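Local coordinates for protein japanin (Rhipicephalus appendiculatus, PDB 4BOE) that binds cholesterol in the pocket of a lipocalin fold and, as a secreted tick salivary protein, modulates the host's dendritic cells, at residues T133-T136 and D140-P143; L103-D106 and R111-C114; T11-G16 and K121-I126. One frame throughout, in Å; residues are numbered along the deposited sequence.

Contact 1 of 3, residues T133-T136 and D140-P143; sequences TFYT and DPVP. With NAG (2-acetamido-2-deoxy-beta-D-glucopyranose), chain B.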
ATOM      1  N   THR A 133     -12.469  -7.006  -8.712  1.00 30.39           N
ATOM      2  CA  THR A 133     -11.528  -6.200  -9.508  1.00 29.40           C
ATOM      3  C   THR A 133     -10.095  -6.604  -9.283  1.00 31.51           C
ATOM      4  O   THR A 133      -9.320  -6.711 -10.230  1.00 30.58           O
ATOM      5  CB  THR A 133     -11.696  -4.708  -9.169  1.00 35.38           C
ATOM      6  OG1 THR A 133     -13.048  -4.351  -9.392  1.00 40.77           O
ATOM      7  CG2 THR A 133     -10.804  -3.810  -9.995  1.00 32.83           C
ATOM      8  N   PHE A 134      -9.726  -6.785  -8.031  1.00 29.00           N
ATOM      9  CA  PHE A 134      -8.366  -7.205  -7.689  1.00 30.38           C
ATOM     10  C   PHE A 134      -8.015  -8.549  -8.354  1.00 33.68           C
ATOM     11  O   PHE A 134      -6.969  -8.659  -8.995  1.00 31.28           O
ATOM     12  CB  PHE A 134      -8.199  -7.241  -6.151  1.00 32.12           C
ATOM     13  CG  PHE A 134      -6.976  -7.953  -5.661  1.00 33.59           C
ATOM     14  CD1 PHE A 134      -5.713  -7.415  -5.861  1.00 35.85           C
ATOM     15  CD2 PHE A 134      -7.084  -9.132  -4.941  1.00 35.92           C
ATOM     16  CE1 PHE A 134      -4.588  -8.065  -5.384  1.00 36.53           C
ATOM     17  CE2 PHE A 134      -5.946  -9.794  -4.491  1.00 38.54           C
ATOM     18  CZ  PHE A 134      -4.709  -9.279  -4.755  1.00 36.33           C
ATOM     19  N   TYR A 135      -8.898  -9.542  -8.237  1.00 31.97           N
ATOM     20  CA  TYR A 135      -8.660 -10.856  -8.844  1.00 33.79           C
ATOM     21  C   TYR A 135      -8.711 -10.840 -10.385  1.00 40.16           C
ATOM     22  O   TYR A 135      -8.067 -11.657 -11.022  1.00 42.08           O
ATOM     23  CB  TYR A 135      -9.596 -11.926  -8.268  1.00 34.66           C
ATOM     24  CG  TYR A 135      -9.052 -12.542  -7.009  1.00 36.14           C
ATOM     25  CD1 TYR A 135      -9.285 -11.963  -5.776  1.00 37.06           C
ATOM     26  CD2 TYR A 135      -8.223 -13.655  -7.059  1.00 38.89           C
ATOM     27  CE1 TYR A 135      -8.740 -12.488  -4.614  1.00 38.34           C
ATOM     28  CE2 TYR A 135      -7.704 -14.223  -5.898  1.00 38.93           C
ATOM     29  CZ  TYR A 135      -7.947 -13.620  -4.675  1.00 43.59           C
ATOM     30  OH  TYR A 135      -7.425 -14.143  -3.521  1.00 48.84           O
ATOM     31  N   THR A 136      -9.404  -9.893 -10.972  1.00 35.94           N
ATOM     32  CA  THR A 136      -9.434  -9.740 -12.420  1.00 36.22           C
ATOM     33  C   THR A 136      -8.119  -9.174 -12.986  1.00 42.16           C
ATOM     34  O   THR A 136      -7.542  -9.718 -13.911  1.00 41.95           O
ATOM     35  CB  THR A 136     -10.620  -8.838 -12.793  1.00 36.91           C
ATOM     36  OG1 THR A 136     -11.798  -9.500 -12.370  1.00 38.90           O
ATOM     37  CG2 THR A 136     -10.698  -8.536 -14.285  1.00 37.33           C
ATOM     38  N   ASP A 140      -1.290 -13.351 -10.466  1.00 39.87           N
ATOM     39  CA  ASP A 140      -0.927 -14.121  -9.258  1.00 38.89           C
ATOM     40  C   ASP A 140      -1.346 -13.427  -7.959  1.00 39.98           C
ATOM     41  O   ASP A 140      -0.511 -13.208  -7.083  1.00 38.44           O
ATOM     42  CB  ASP A 140       0.588 -14.363  -9.237  1.00 42.26           C
ATOM     43  CG  ASP A 140       1.196 -14.869 -10.535  1.00 57.10           C
ATOM     44  OD1 ASP A 140       0.652 -15.847 -11.112  1.00 58.77           O
ATOM     45  OD2 ASP A 140       2.210 -14.285 -10.981  1.00 63.62           O
ATOM     46  N   PRO A 141      -2.629 -13.033  -7.856  1.00 36.55           N
ATOM     47  CA  PRO A 141      -3.124 -12.319  -6.680  1.00 37.04           C
ATOM     48  C   PRO A 141      -2.965 -13.133  -5.362  1.00 42.81           C
ATOM     49  O   PRO A 141      -3.318 -14.318  -5.318  1.00 43.45           O
ATOM     50  CB  PRO A 141      -4.596 -12.062  -7.036  1.00 38.44           C
ATOM     51  CG  PRO A 141      -4.955 -13.172  -7.929  1.00 41.86           C
ATOM     52  CD  PRO A 141      -3.737 -13.627  -8.631  1.00 36.71           C
ATOM     53  N   VAL A 142      -2.361 -12.506  -4.343  1.00 38.64           N
ATOM     54  CA  VAL A 142      -2.174 -13.042  -3.002  1.00 38.67           C
ATOM     55  C   VAL A 142      -2.965 -12.132  -2.044  1.00 39.98           C
ATOM     56  O   VAL A 142      -2.551 -10.986  -1.843  1.00 36.32           O
ATOM     57  CB  VAL A 142      -0.683 -13.080  -2.591  1.00 44.59           C
ATOM     58  CG1 VAL A 142      -0.535 -13.501  -1.136  1.00 45.29           C
ATOM     59  CG2 VAL A 142       0.121 -14.004  -3.495  1.00 45.31           C
ATOM     60  N   PRO A 143      -4.039 -12.643  -1.394  1.00 37.31           N
ATOM     61  CA  PRO A 143      -4.718 -11.830  -0.380  1.00 37.07           C
ATOM     62  C   PRO A 143      -3.868 -11.793   0.917  1.00 39.96           C
ATOM     63  O   PRO A 143      -3.145 -12.742   1.213  1.00 39.94           O
ATOM     64  CB  PRO A 143      -6.058 -12.556  -0.170  1.00 38.48           C
ATOM     65  CG  PRO A 143      -5.721 -14.031  -0.438  1.00 44.17           C
ATOM     66  CD  PRO A 143      -4.529 -14.047  -1.391  1.00 39.14           C
TER
HETATM   67  C1  NAG B   1     -12.334 -12.867  -3.554  1.00 42.72           C
HETATM   68  C2  NAG B   1     -13.127 -13.771  -2.610  1.00 48.48           C
HETATM   69  C3  NAG B   1     -12.448 -15.140  -2.592  1.00 50.45           C
HETATM   70  C4  NAG B   1     -12.353 -15.694  -4.009  1.00 51.83           C
HETATM   71  C5  NAG B   1     -11.603 -14.701  -4.892  1.00 46.48           C
HETATM   72  C6  NAG B   1     -11.508 -15.117  -6.337  1.00 46.99           C
HETATM   73  C7  NAG B   1     -14.168 -12.392  -0.832  1.00 63.01           C
HETATM   74  C8  NAG B   1     -13.902 -11.676   0.458  1.00 67.52           C
HETATM   75  N2  NAG B   1     -13.177 -13.203  -1.270  1.00 54.34           N
HETATM   76  O3  NAG B   1     -13.204 -16.006  -1.756  1.00 55.39           O
HETATM   77  O4  NAG B   1     -11.670 -16.946  -4.017  1.00 57.12           O
HETATM   78  O5  NAG B   1     -12.264 -13.427  -4.862  1.00 41.90           O
HETATM   79  O6  NAG B   1     -12.748 -15.626  -6.822  1.00 49.70           O
HETATM   80  O7  NAG B   1     -15.203 -12.209  -1.474  1.00 65.75           O
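Tyr-135 lies between a proline and a sugar. Over one face of its phenol ring comes Pro-141, whose CB stands 4.2 Å from the ring centroid, 23° off the normal, in a CH-pi contact displaced toward the rim. The next carbon of that proline reaches the ring border, with CG 3.4 Å from Tyr-135 CD2. The NAG covers the opposite face: its C5 sits 3.6 Å above the ring plane, over the centre, and its ring oxygen O5 is 3.4 Å from Tyr-135 CD1. At the far end of the phenol, Tyr-135 OH rests against Pro-143 CG at 3.5 Å, a plain van der Waals touch. Beside Tyr-135, Phe-134 sends CZ to within 3.6 Å of Pro-141 CB, so the same methylene serves both aromatic rings. The Phe-134 ring gets there because CG is anti to the backbone N (chi1 166°), which turns it inward, where it also packs on Cys-114 and Leu-116. Further out, Val-142 is tied by backbone hydrogen bonding to His-17, and Asp-140 forms a salt bridge with Arg-111. The glycan is N-linked at Asn-131, one helical turn before Tyr-135. Helix 128-137 returning through a short turn into a strand that pairs with the first barrel strand is characteristic of the lipocalin fold, here with a sugar of the N-glycan lying over the Tyr-135 ring.

Contact 2 of 3, residues L103-D106 and R111-C114; sequences LLSD and RSTC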
ATOM      1  N   LEU A 103      -6.063   0.760  -5.828  1.00 28.17           N
ATOM      2  CA  LEU A 103      -5.461  -0.371  -6.535  1.00 29.47           C
ATOM      3  C   LEU A 103      -4.387   0.184  -7.478  1.00 33.18           C
ATOM      4  O   LEU A 103      -4.712   0.932  -8.397  1.00 32.25           O
ATOM      5  CB  LEU A 103      -6.540  -1.155  -7.310  1.00 29.44           C
ATOM      6  CG  LEU A 103      -6.081  -2.379  -8.081  1.00 34.07           C
ATOM      7  CD1 LEU A 103      -5.470  -3.419  -7.158  1.00 33.72           C
ATOM      8  CD2 LEU A 103      -7.258  -2.993  -8.833  1.00 33.36           C
ATOM      9  N   LEU A 104      -3.116  -0.171  -7.218  1.00 29.01           N
ATOM     10  CA  LEU A 104      -1.947   0.278  -7.962  1.00 29.33           C
ATOM     11  C   LEU A 104      -1.309  -0.824  -8.767  1.00 33.19           C
ATOM     12  O   LEU A 104      -1.323  -1.962  -8.334  1.00 32.80           O
ATOM     13  CB  LEU A 104      -0.878   0.810  -6.985  1.00 29.21           C
ATOM     14  CG  LEU A 104      -1.237   1.957  -6.104  1.00 32.51           C
ATOM     15  CD1 LEU A 104      -0.039   2.293  -5.167  1.00 32.80           C
ATOM     16  CD2 LEU A 104      -1.669   3.163  -6.931  1.00 32.95           C
ATOM     17  N   SER A 105      -0.701  -0.482  -9.903  1.00 31.01           N
ATOM     18  CA  SER A 105       0.005  -1.449 -10.768  1.00 30.85           C
ATOM     19  C   SER A 105       1.380  -0.906 -11.087  1.00 34.77           C
ATOM     20  O   SER A 105       1.557   0.298 -11.182  1.00 31.44           O
ATOM     21  CB  SER A 105      -0.705  -1.687 -12.117  1.00 32.75           C
ATOM     22  OG  SER A 105      -1.861  -2.493 -12.041  1.00 41.93           O
ATOM     23  N   ASP A 106       2.299  -1.800 -11.404  1.00 37.30           N
ATOM     24  CA  ASP A 106       3.625  -1.421 -11.874  1.00 41.36           C
ATOM     25  C   ASP A 106       3.568  -0.833 -13.306  1.00 49.10           C
ATOM     26  O   ASP A 106       2.798  -1.300 -14.138  1.00 46.74           O
ATOM     27  CB  ASP A 106       4.574  -2.637 -11.880  1.00 44.60           C
ATOM     28  CG  ASP A 106       6.014  -2.191 -11.915  1.00 63.66           C
ATOM     29  OD1 ASP A 106       6.481  -1.651 -10.901  1.00 65.27           O
ATOM     30  OD2 ASP A 106       6.620  -2.234 -13.005  1.00 76.67           O
ATOM     31  N   ARG A 111       3.724  -7.965 -17.536  1.00 54.06           N
ATOM     32  CA  ARG A 111       2.822  -8.691 -16.638  1.00 52.71           C
ATOM     33  C   ARG A 111       2.864  -7.864 -15.344  1.00 53.65           C
ATOM     34  O   ARG A 111       3.577  -8.154 -14.395  1.00 55.27           O
ATOM     35  CB  ARG A 111       3.302 -10.138 -16.471  1.00 52.66           C
ATOM     36  CG  ARG A 111       2.254 -11.090 -15.975  1.00 63.76           C
ATOM     37  CD  ARG A 111       2.581 -12.511 -16.390  1.00 67.31           C
ATOM     38  NE  ARG A 111       1.615 -13.446 -15.823  1.00 60.48           N
ATOM     39  CZ  ARG A 111       1.619 -13.874 -14.567  1.00 67.82           C
ATOM     40  NH1 ARG A 111       2.563 -13.471 -13.719  1.00 52.62           N
ATOM     41  NH2 ARG A 111       0.680 -14.708 -14.143  1.00 56.45           N
ATOM     42  N   SER A 112       2.165  -6.750 -15.376  1.00 46.70           N
ATOM     43  CA  SER A 112       2.212  -5.752 -14.326  1.00 44.81           C
ATOM     44  C   SER A 112       1.783  -6.223 -12.908  1.00 45.77           C
ATOM     45  O   SER A 112       0.635  -6.630 -12.734  1.00 44.46           O
ATOM     46  CB  SER A 112       1.373  -4.566 -14.746  1.00 46.35           C
ATOM     47  OG  SER A 112       1.526  -3.526 -13.809  1.00 56.86           O
ATOM     48  N   THR A 113       2.694  -6.102 -11.905  1.00 37.68           N
ATOM     49  CA  THR A 113       2.387  -6.473 -10.532  1.00 36.74           C
ATOM     50  C   THR A 113       1.472  -5.415  -9.925  1.00 39.52           C
ATOM     51  O   THR A 113       1.556  -4.239 -10.268  1.00 39.40           O
ATOM     52  CB  THR A 113       3.629  -6.700  -9.676  1.00 38.61           C
ATOM     53  OG1 THR A 113       4.357  -5.495  -9.564  1.00 38.40           O
ATOM     54  CG2 THR A 113       4.492  -7.851 -10.184  1.00 36.33           C
ATOM     55  N   CYS A 114       0.695  -5.853  -8.962  1.00 36.41           N
ATOM     56  CA  CYS A 114      -0.304  -5.003  -8.317  0.50 36.35           C
ATOM     57  C   CYS A 114      -0.258  -5.053  -6.803  1.00 36.57           C
ATOM     58  O   CYS A 114       0.238  -5.987  -6.214  1.00 34.98           O
ATOM     59  CB  CYS A 114      -1.706  -5.353  -8.824  0.50 37.62           C
ATOM     60  SG  CYS A 114      -2.650  -6.425  -7.700  0.50 42.16           S
TER
HETATM   61  O   HOH W   1      -1.591  -5.171 -12.326  1.00 58.51           O
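Backbone hydrogen bonding holds Asp-106 to Thr-113: Asp-106 N donates to Thr-113 O over 2.8 Å at an N-H...O angle of 150°. One step along, Ser-105 and Cys-114 face each other as an antiparallel non-hydrogen-bonded pair, their CA atoms 4.3 Å apart. Weaker CA-H...O contacts accompany the bridge, from Ser-105 CA to Thr-113 O and from Cys-114 CA to Leu-104 O, each 3.2 Å; Thr-113 O thus receives both an N-H and a CA-H.

The side-chain bond is made by Ser-112, whose hydroxyl, swung opposite its own backbone N (chi1 -173°), donates to Asp-106 O. Ser-112 OG reaches that oxygen at 2.6 Å in the carbonyl plane, on a lone pair (C=O...O angle 123°). With an alanine in its place the Asp-106 carbonyl would probably lack this donor, and the hairpin's loop end its direct side-chain hydrogen bond between the segments.

A water adds a third link, donating to Ser-112 O at 2.7 Å and hydrogen-bonded to Ser-105 OG at 2.7 Å. Ser-105 OG is hydrogen-bonded to Arg-95 NH1 as well, and Thr-113 OG1 to Glu-109 OE1 within the intervening loop. Cys-114 carries the disulfide that fastens this strand to Cys-138, just after helix 128-137. The whole is the loop end of an antiparallel beta hairpin joining two consecutive strands of the lipocalin barrel, with Leu-104 beside the bound cholesterol.

Contact 3 of 3, residues T11-G16 and K121-I126; sequences TLYLAG and KYVDRI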
ATOM      1  N   THR A  11      -5.062   6.104   7.339  1.00 28.81           N
ATOM      2  CA  THR A  11      -4.067   5.044   7.227  1.00 28.21           C
ATOM      3  C   THR A  11      -4.549   4.025   6.214  1.00 31.21           C
ATOM      4  O   THR A  11      -5.730   3.684   6.217  1.00 30.29           O
ATOM      5  CB  THR A  11      -3.801   4.419   8.596  1.00 31.52           C
ATOM      6  OG1 THR A  11      -3.302   5.425   9.457  1.00 33.11           O
ATOM      7  CG2 THR A  11      -2.833   3.237   8.558  1.00 33.69           C
ATOM      8  N   LEU A  12      -3.637   3.530   5.367  1.00 28.60           N
ATOM      9  CA  LEU A  12      -3.940   2.518   4.361  1.00 27.96           C
ATOM     10  C   LEU A  12      -3.218   1.226   4.705  1.00 31.02           C
ATOM     11  O   LEU A  12      -2.062   1.257   5.079  1.00 30.77           O
ATOM     12  CB  LEU A  12      -3.509   2.992   2.981  1.00 27.68           C
ATOM     13  CG  LEU A  12      -4.211   4.184   2.381  1.00 32.24           C
ATOM     14  CD1 LEU A  12      -3.447   4.689   1.162  1.00 30.55           C
ATOM     15  CD2 LEU A  12      -5.647   3.806   1.967  1.00 37.58           C
ATOM     16  N   TYR A  13      -3.897   0.092   4.524  1.00 27.47           N
ATOM     17  CA  TYR A  13      -3.399  -1.231   4.829  1.00 26.62           C
ATOM     18  C   TYR A  13      -3.319  -2.059   3.577  1.00 30.03           C
ATOM     19  O   TYR A  13      -4.275  -2.077   2.799  1.00 26.58           O
ATOM     20  CB  TYR A  13      -4.345  -1.942   5.803  1.00 27.43           C
ATOM     21  CG  TYR A  13      -4.570  -1.175   7.082  1.00 28.33           C
ATOM     22  CD1 TYR A  13      -5.529  -0.162   7.154  1.00 29.14           C
ATOM     23  CD2 TYR A  13      -3.786  -1.411   8.199  1.00 29.67           C
ATOM     24  CE1 TYR A  13      -5.692   0.598   8.308  1.00 29.27           C
ATOM     25  CE2 TYR A  13      -3.975  -0.702   9.375  1.00 30.63           C
ATOM     26  CZ  TYR A  13      -4.911   0.323   9.423  1.00 37.34           C
ATOM     27  OH  TYR A  13      -5.085   1.015  10.599  1.00 31.04           O
ATOM     28  N   LEU A  14      -2.198  -2.802   3.417  1.00 27.49           N
ATOM     29  CA  LEU A  14      -1.999  -3.680   2.273  1.00 27.64           C
ATOM     30  C   LEU A  14      -2.916  -4.889   2.422  1.00 28.60           C
ATOM     31  O   LEU A  14      -2.858  -5.599   3.421  1.00 26.86           O
ATOM     32  CB  LEU A  14      -0.522  -4.119   2.165  1.00 27.33           C
ATOM     33  CG  LEU A  14      -0.172  -4.999   0.963  1.00 28.65           C
ATOM     34  CD1 LEU A  14      -0.361  -4.249  -0.332  1.00 26.32           C
ATOM     35  CD2 LEU A  14       1.249  -5.528   1.108  1.00 30.83           C
ATOM     36  N   ALA A  15      -3.851  -5.032   1.501  1.00 26.15           N
ATOM     37  CA  ALA A  15      -4.847  -6.111   1.559  1.00 26.85           C
ATOM     38  C   ALA A  15      -4.575  -7.202   0.528  1.00 30.07           C
ATOM     39  O   ALA A  15      -5.099  -8.296   0.649  1.00 30.19           O
ATOM     40  CB  ALA A  15      -6.229  -5.529   1.332  1.00 27.94           C
ATOM     41  N   GLY A  16      -3.781  -6.917  -0.490  1.00 29.36           N
ATOM     42  CA  GLY A  16      -3.511  -7.903  -1.523  1.00 29.30           C
ATOM     43  C   GLY A  16      -2.378  -7.436  -2.396  1.00 31.52           C
ATOM     44  O   GLY A  16      -2.163  -6.241  -2.500  1.00 29.43           O
ATOM     45  N   LYS A 121     -12.000   0.804   7.340  1.00 32.89           N
ATOM     46  CA  LYS A 121     -13.364   0.435   7.011  1.00 33.03           C
ATOM     47  C   LYS A 121     -13.479  -0.988   6.432  1.00 38.20           C
ATOM     48  O   LYS A 121     -14.483  -1.655   6.675  1.00 37.27           O
ATOM     49  CB  LYS A 121     -13.921   1.465   6.026  1.00 35.37           C
ATOM     50  CG  LYS A 121     -15.352   1.265   5.620  1.00 42.11           C
ATOM     51  CD  LYS A 121     -15.737   2.325   4.643  1.00 44.54           C
ATOM     52  CE  LYS A 121     -17.193   2.215   4.266  1.00 51.95           C
ATOM     53  NZ  LYS A 121     -17.659   3.395   3.508  1.00 61.73           N
ATOM     54  N   TYR A 122     -12.482  -1.440   5.645  1.00 34.84           N
ATOM     55  CA  TYR A 122     -12.553  -2.738   5.002  1.00 34.37           C
ATOM     56  C   TYR A 122     -11.531  -3.766   5.454  1.00 39.83           C
ATOM     57  O   TYR A 122     -11.444  -4.795   4.796  1.00 39.83           O
ATOM     58  CB  TYR A 122     -12.414  -2.528   3.484  1.00 35.77           C
ATOM     59  CG  TYR A 122     -13.399  -1.565   2.856  1.00 39.22           C
ATOM     60  CD1 TYR A 122     -14.764  -1.651   3.137  1.00 42.13           C
ATOM     61  CD2 TYR A 122     -13.014  -0.744   1.803  1.00 40.66           C
ATOM     62  CE1 TYR A 122     -15.692  -0.832   2.492  1.00 42.45           C
ATOM     63  CE2 TYR A 122     -13.942   0.038   1.111  1.00 41.91           C
ATOM     64  CZ  TYR A 122     -15.276   0.014   1.480  1.00 51.82           C
ATOM     65  OH  TYR A 122     -16.197   0.816   0.838  1.00 59.48           O
ATOM     66  N   VAL A 123     -10.756  -3.540   6.528  1.00 39.41           N
ATOM     67  CA  VAL A 123      -9.685  -4.491   6.894  1.00 41.61           C
ATOM     68  C   VAL A 123     -10.189  -5.912   7.226  1.00 52.24           C
ATOM     69  O   VAL A 123      -9.513  -6.894   6.897  1.00 53.14           O
ATOM     70  CB  VAL A 123      -8.714  -3.990   8.003  1.00 43.96           C
ATOM     71  CG1 VAL A 123      -7.876  -2.823   7.511  1.00 42.93           C
ATOM     72  CG2 VAL A 123      -9.417  -3.666   9.312  1.00 43.38           C
ATOM     73  N   ASP A 124     -11.338  -6.032   7.862  1.00 51.47           N
ATOM     74  CA  ASP A 124     -11.860  -7.370   8.211  1.00 53.90           C
ATOM     75  C   ASP A 124     -12.817  -7.928   7.136  1.00 58.32           C
ATOM     76  O   ASP A 124     -13.303  -9.041   7.293  1.00 59.73           O
ATOM     77  CB  ASP A 124     -12.568  -7.327   9.585  1.00 57.34           C
ATOM     78  CG  ASP A 124     -13.703  -6.308   9.687  1.00 81.38           C
ATOM     79  OD1 ASP A 124     -13.732  -5.361   8.859  1.00 83.16           O
ATOM     80  OD2 ASP A 124     -14.568  -6.462  10.587  1.00 92.87           O
ATOM     81  N   ARG A 125     -13.166  -7.135   6.111  1.00 52.44           N
ATOM     82  CA  ARG A 125     -14.096  -7.570   5.081  1.00 51.99           C
ATOM     83  C   ARG A 125     -13.987  -6.712   3.848  1.00 49.29           C
ATOM     84  O   ARG A 125     -14.566  -5.629   3.772  1.00 46.28           O
ATOM     85  CB  ARG A 125     -15.570  -7.630   5.572  1.00 57.00           C
ATOM     86  CG  ARG A 125     -15.970  -6.731   6.753  1.00 77.47           C
ATOM     87  CD  ARG A 125     -15.872  -5.222   6.540  1.00 83.22           C
ATOM     88  NE  ARG A 125     -16.341  -4.521   7.747  1.00 98.74           N
ATOM     89  CZ  ARG A 125     -16.894  -3.304   7.793  1.00121.72           C
ATOM     90  NH1 ARG A 125     -17.063  -2.592   6.679  1.00110.54           N
ATOM     91  NH2 ARG A 125     -17.275  -2.787   8.956  1.00111.80           N
ATOM     92  N   ILE A 126     -13.283  -7.236   2.859  1.00 45.27           N
ATOM     93  CA  ILE A 126     -13.098  -6.562   1.580  1.00 43.97           C
ATOM     94  C   ILE A 126     -14.436  -6.640   0.847  1.00 44.05           C
ATOM     95  O   ILE A 126     -14.954  -7.733   0.715  1.00 42.32           O
ATOM     96  CB  ILE A 126     -11.964  -7.257   0.749  1.00 46.57           C
ATOM     97  CG1 ILE A 126     -10.596  -7.318   1.533  1.00 46.97           C
ATOM     98  CG2 ILE A 126     -11.778  -6.568  -0.610  1.00 45.59           C
ATOM     99  CD1 ILE A 126      -9.932  -6.011   1.795  1.00 48.28           C
TER
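Tyr-13 and Val-123 meet through one methyl. Val-123 CG1 lies 3.6 Å from Tyr-13 CD1 and 3.7 Å from Tyr-13 CG, approaching the ring obliquely near its root. Both side chains adopt the same kind of first torsion: in Tyr-13 (chi1 -57°) the ring stands opposite the carbonyl carbon and beside the backbone N, and in Val-123 (chi1 -67°) CG1 takes the matching place, which carries that methyl across to the tyrosine. Further along strand 12-18, Ala-15 is met by Ile-126 from the loop, through the end of its longer branch. CG1 again lies away from the carbonyl carbon, and the second torsion (chi2 -67°) bends CD1 out of a straight chain and onto Ala-15 CB at 3.8 Å, meeting methyl with methyl. No hydrogen bond crosses between the segments; the contact is wholly apolar and small, and the backbones stay well apart, Tyr-13 CA to Val-123 CA being 7.4 Å. Val-123 is presented by a type I turn from Tyr-122 to Arg-125, closed by Arg-125 N donating to Tyr-122 O at 3.2 Å. Tyr-13 also meets the ring of Tyr-151, and Val-123 touches that residue too. Ala-15 and Gly-16 make a classic beta bulge opposite Leu-116. Leu-14 touches the bound cholesterol, while Tyr-13 and Ala-15 turn toward the loop that leads from strand 114-118 into helix 128-137; Val-118 lies against both Ala-15 and Ile-126.

Overall arrangement
Contact 2 is buried, whereas contacts 1 and 3 lie at the surface. All three reach the same antiparallel barrel sheet: contact 1 through strand 141-143, contact 3 through its neighbour 12-18, and contact 2 through strand 101-106 and the start of 114-118. Contact 2 is polar and backbone-led, as suits a hairpin; contact 1 is aromatic, proline and sugar; contact 3 is purely aliphatic and aromatic. Phe-134 connects them, with CZ 3.7 Å from Gly-16 CA and its ring also packed against residues of contact 2. Along the chain, contact 2 nests inside the long loop closed by contact 3, and contact 1 follows both.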